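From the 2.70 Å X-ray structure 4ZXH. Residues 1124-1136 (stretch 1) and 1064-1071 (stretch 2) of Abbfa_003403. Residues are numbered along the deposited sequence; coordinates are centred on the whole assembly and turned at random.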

# COMPACT_ATOMS: atom_id res chain seq x y z
N LYS A 1124 24.18 -38.75 -14.34
CA LYS A 1124 24.70 -37.70 -13.45
C LYS A 1124 24.08 -37.76 -12.05
O LYS A 1124 24.73 -37.42 -11.06
CB LYS A 1124 24.44 -36.30 -14.04
CG LYS A 1124 25.30 -35.95 -15.23
CD LYS A 1124 24.89 -34.63 -15.84
CE LYS A 1124 25.20 -33.45 -14.93
NZ LYS A 1124 24.96 -32.16 -15.65
N MET A 1125 22.82 -38.17 -11.97
CA MET A 1125 22.11 -38.27 -10.69
C MET A 1125 22.07 -39.71 -10.20
O MET A 1125 22.06 -39.94 -8.99
CB MET A 1125 20.69 -37.70 -10.81
CG MET A 1125 20.65 -36.20 -11.08
SD MET A 1125 19.00 -35.52 -11.34
CE MET A 1125 18.53 -35.01 -9.68
N GLN A 1126 22.04 -40.67 -11.12
CA GLN A 1126 22.05 -42.10 -10.79
C GLN A 1126 23.02 -42.88 -11.69
O GLN A 1126 22.64 -43.40 -12.74
CB GLN A 1126 20.64 -42.69 -10.90
CG GLN A 1126 20.49 -44.08 -10.30
CD GLN A 1126 19.14 -44.74 -10.62
OE1 GLN A 1126 18.22 -44.11 -11.16
NE2 GLN A 1126 19.03 -46.03 -10.30
N PRO A 1127 24.29 -42.95 -11.28
CA PRO A 1127 25.40 -43.55 -12.03
C PRO A 1127 25.23 -45.04 -12.30
O PRO A 1127 25.68 -45.52 -13.35
CB PRO A 1127 26.61 -43.31 -11.11
CG PRO A 1127 26.21 -42.17 -10.24
CD PRO A 1127 24.75 -42.35 -10.01
N GLN A 1128 24.63 -45.77 -11.37
CA GLN A 1128 24.52 -47.22 -11.50
C GLN A 1128 23.07 -47.65 -11.32
O GLN A 1128 22.28 -46.98 -10.64
CB GLN A 1128 25.41 -47.94 -10.48
CG GLN A 1128 26.92 -47.65 -10.61
CD GLN A 1128 27.54 -48.19 -11.90
OE1 GLN A 1128 27.11 -49.23 -12.42
NE2 GLN A 1128 28.55 -47.49 -12.43
N GLY A 1129 22.72 -48.77 -11.94
CA GLY A 1129 21.38 -49.31 -11.86
C GLY A 1129 21.16 -50.14 -10.61
O GLY A 1129 22.00 -50.15 -9.72
N PRO A 1130 20.03 -50.85 -10.54
CA PRO A 1130 19.00 -51.00 -11.58
C PRO A 1130 18.20 -49.72 -11.82
O PRO A 1130 18.07 -48.91 -10.90
CB PRO A 1130 18.08 -52.09 -11.01
CG PRO A 1130 18.80 -52.67 -9.84
CD PRO A 1130 19.68 -51.59 -9.32
N TYR A 1131 17.68 -49.57 -13.04
CA TYR A 1131 16.89 -48.40 -13.38
C TYR A 1131 15.41 -48.71 -13.44
O TYR A 1131 15.02 -49.86 -13.66
CB TYR A 1131 17.36 -47.82 -14.71
CG TYR A 1131 18.72 -47.22 -14.58
CD1 TYR A 1131 18.90 -45.98 -13.98
CD2 TYR A 1131 19.84 -47.91 -15.01
CE1 TYR A 1131 20.16 -45.44 -13.82
CE2 TYR A 1131 21.09 -47.37 -14.87
CZ TYR A 1131 21.25 -46.14 -14.28
OH TYR A 1131 22.52 -45.61 -14.15
N PHE A 1132 14.60 -47.68 -13.21
CA PHE A 1132 13.15 -47.81 -13.19
C PHE A 1132 12.59 -46.68 -14.05
O PHE A 1132 12.78 -45.51 -13.75
CB PHE A 1132 12.64 -47.77 -11.74
CG PHE A 1132 11.17 -48.06 -11.60
CD1 PHE A 1132 10.52 -48.91 -12.49
CD2 PHE A 1132 10.43 -47.47 -10.59
CE1 PHE A 1132 9.16 -49.17 -12.37
CE2 PHE A 1132 9.07 -47.73 -10.46
CZ PHE A 1132 8.43 -48.59 -11.35
N LEU A 1133 11.90 -47.05 -15.12
CA LEU A 1133 11.58 -46.11 -16.19
C LEU A 1133 10.11 -46.16 -16.54
O LEU A 1133 9.43 -47.16 -16.30
CB LEU A 1133 12.36 -46.44 -17.47
CG LEU A 1133 13.80 -46.86 -17.37
CD1 LEU A 1133 14.14 -47.55 -18.62
CD2 LEU A 1133 14.66 -45.62 -17.21
N GLY A 1134 9.64 -45.10 -17.18
CA GLY A 1134 8.26 -45.08 -17.58
C GLY A 1134 7.86 -43.82 -18.30
O GLY A 1134 8.63 -42.86 -18.35
N GLY A 1135 6.65 -43.83 -18.84
CA GLY A 1135 6.16 -42.74 -19.65
C GLY A 1135 4.71 -42.93 -20.06
O GLY A 1135 4.18 -44.07 -20.13
N TRP A 1136 4.05 -41.81 -20.30
CA TRP A 1136 2.70 -41.84 -20.79
C TRP A 1136 2.80 -41.69 -22.30
O TRP A 1136 3.63 -40.92 -22.78
CB TRP A 1136 1.84 -40.73 -20.16
CG TRP A 1136 0.60 -40.51 -20.95
CD1 TRP A 1136 -0.49 -41.33 -21.00
CD2 TRP A 1136 0.33 -39.42 -21.83
NE1 TRP A 1136 -1.44 -40.80 -21.85
CE2 TRP A 1136 -0.95 -39.63 -22.38
CE3 TRP A 1136 1.05 -38.28 -22.21
CZ2 TRP A 1136 -1.53 -38.75 -23.30
CZ3 TRP A 1136 0.46 -37.39 -23.12
CH2 TRP A 1136 -0.81 -37.64 -23.66
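Stretch 2, residues 1064-1071: EQPLWLFH

How does stretch 2 run against stretch 1? From Gln1065 onward it is extended, with a strand that includes Leu1067 to Phe1070 and lies beside strand 1131-1136 in parallel, the two axes approaching to 4.6 Å and crossing at -31°. Leu1133 pairs with Trp1068 (CA to CA 4.7 Å) and Gly1134 with Leu1069 (CA to CA 4.9 Å). Trp1068 N donates to Phe1132 O at 2.8 Å, almost straight; Gly1134 N returns a weak, bent bond to Trp1068 O at 2.8 Å, and Phe1070 N reaches Gly1134 O at 3.1 Å.

What fills the hollow at Gly1134? With no side chain there, the backbone leaves room for leucine methyls. Leu1067 CD1 comes within 4.2 Å of Gly1134 N, and Leu1069 CD2 lies 4.1 Å from Gly1135 N. A CB on Gly1134 would be tight against Leu1069 CD2, at 3.5 Å. The same Leu1067 CD1 sits over one face of the Phe1132 ring, 3.7 Å from its centroid, so one methyl packs against the ring and borders the glycine as well.

Where does the Trp1068 ring go? It shares a sheet face with Leu1133 and Phe1070, and its edge is tied to the loop of stretch 1: Trp1068 NE1 donates to Gln1126 OE1 at 3.0 Å, nearly straight. Met1125 SD packs 4.2 Å from Trp1068 CH2. Farther along this face, Leu1133 CD2 meets the edge of the Phe1070 ring, 4.0 Å from CZ.

What holds the start of stretch 2? Gln1065 extends with chi1 and chi2 both t, and its NE2 donates to Pro1130 O at 2.8 Å. Phe1132 CB nestles beside it, 3.7 Å from Gln1065 CD and 3.4 Å from Pro1066 O.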

# COMPACT_ATOMS: atom_id res chain seq x y z
N GLU A 1064 16.10 -45.77 -2.31
CA GLU A 1064 17.28 -45.67 -3.17
C GLU A 1064 16.92 -45.39 -4.64
O GLU A 1064 17.48 -44.48 -5.27
CB GLU A 1064 18.10 -46.97 -3.07
N GLN A 1065 15.96 -46.14 -5.18
CA GLN A 1065 15.68 -46.10 -6.61
C GLN A 1065 14.55 -45.15 -7.00
O GLN A 1065 13.41 -45.30 -6.56
CB GLN A 1065 15.34 -47.51 -7.10
CG GLN A 1065 15.14 -47.62 -8.59
CD GLN A 1065 14.74 -49.02 -8.98
OE1 GLN A 1065 13.75 -49.55 -8.47
NE2 GLN A 1065 15.53 -49.64 -9.84
N PRO A 1066 14.87 -44.18 -7.85
CA PRO A 1066 13.92 -43.23 -8.42
C PRO A 1066 13.13 -43.87 -9.55
O PRO A 1066 13.55 -44.89 -10.09
CB PRO A 1066 14.81 -42.11 -9.00
CG PRO A 1066 16.23 -42.56 -8.81
CD PRO A 1066 16.22 -44.01 -8.42
N LEU A 1067 12.01 -43.26 -9.90
CA LEU A 1067 11.31 -43.60 -11.12
C LEU A 1067 11.54 -42.47 -12.11
O LEU A 1067 11.29 -41.32 -11.78
CB LEU A 1067 9.81 -43.80 -10.85
CG LEU A 1067 8.89 -43.85 -12.06
CD1 LEU A 1067 9.36 -44.95 -13.00
CD2 LEU A 1067 7.45 -44.08 -11.64
N TRP A 1068 12.03 -42.80 -13.30
CA TRP A 1068 12.25 -41.80 -14.35
C TRP A 1068 11.09 -41.79 -15.32
O TRP A 1068 10.67 -42.84 -15.82
CB TRP A 1068 13.54 -42.08 -15.12
CG TRP A 1068 14.76 -41.95 -14.31
CD1 TRP A 1068 15.39 -42.93 -13.61
CD2 TRP A 1068 15.54 -40.76 -14.12
NE1 TRP A 1068 16.51 -42.43 -12.98
CE2 TRP A 1068 16.62 -41.10 -13.28
CE3 TRP A 1068 15.42 -39.44 -14.57
CZ2 TRP A 1068 17.58 -40.16 -12.89
CZ3 TRP A 1068 16.37 -38.52 -14.17
CH2 TRP A 1068 17.44 -38.88 -13.35
N LEU A 1069 10.60 -40.59 -15.61
CA LEU A 1069 9.50 -40.41 -16.55
C LEU A 1069 9.92 -39.54 -17.73
O LEU A 1069 10.63 -38.56 -17.56
CB LEU A 1069 8.29 -39.81 -15.85
CG LEU A 1069 7.75 -40.69 -14.70
CD1 LEU A 1069 6.78 -39.94 -13.84
CD2 LEU A 1069 7.13 -41.99 -15.20
N PHE A 1070 9.48 -39.91 -18.92
CA PHE A 1070 9.90 -39.18 -20.10
C PHE A 1070 8.75 -38.54 -20.84
O PHE A 1070 7.66 -39.10 -20.94
CB PHE A 1070 10.65 -40.13 -21.01
CG PHE A 1070 11.74 -40.83 -20.31
CD1 PHE A 1070 12.95 -40.18 -20.08
CD2 PHE A 1070 11.56 -42.11 -19.84
CE1 PHE A 1070 13.97 -40.82 -19.41
CE2 PHE A 1070 12.58 -42.76 -19.18
CZ PHE A 1070 13.79 -42.11 -18.96
N HIS A 1071 9.01 -37.34 -21.36
CA HIS A 1071 7.99 -36.55 -22.00
C HIS A 1071 7.30 -37.31 -23.12
O HIS A 1071 7.92 -38.13 -23.77
CB HIS A 1071 8.60 -35.27 -22.57
CG HIS A 1071 9.66 -35.51 -23.60
ND1 HIS A 1071 9.37 -35.86 -24.89
CD2 HIS A 1071 11.01 -35.41 -23.52
CE1 HIS A 1071 10.50 -35.99 -25.58
NE2 HIS A 1071 11.50 -35.73 -24.77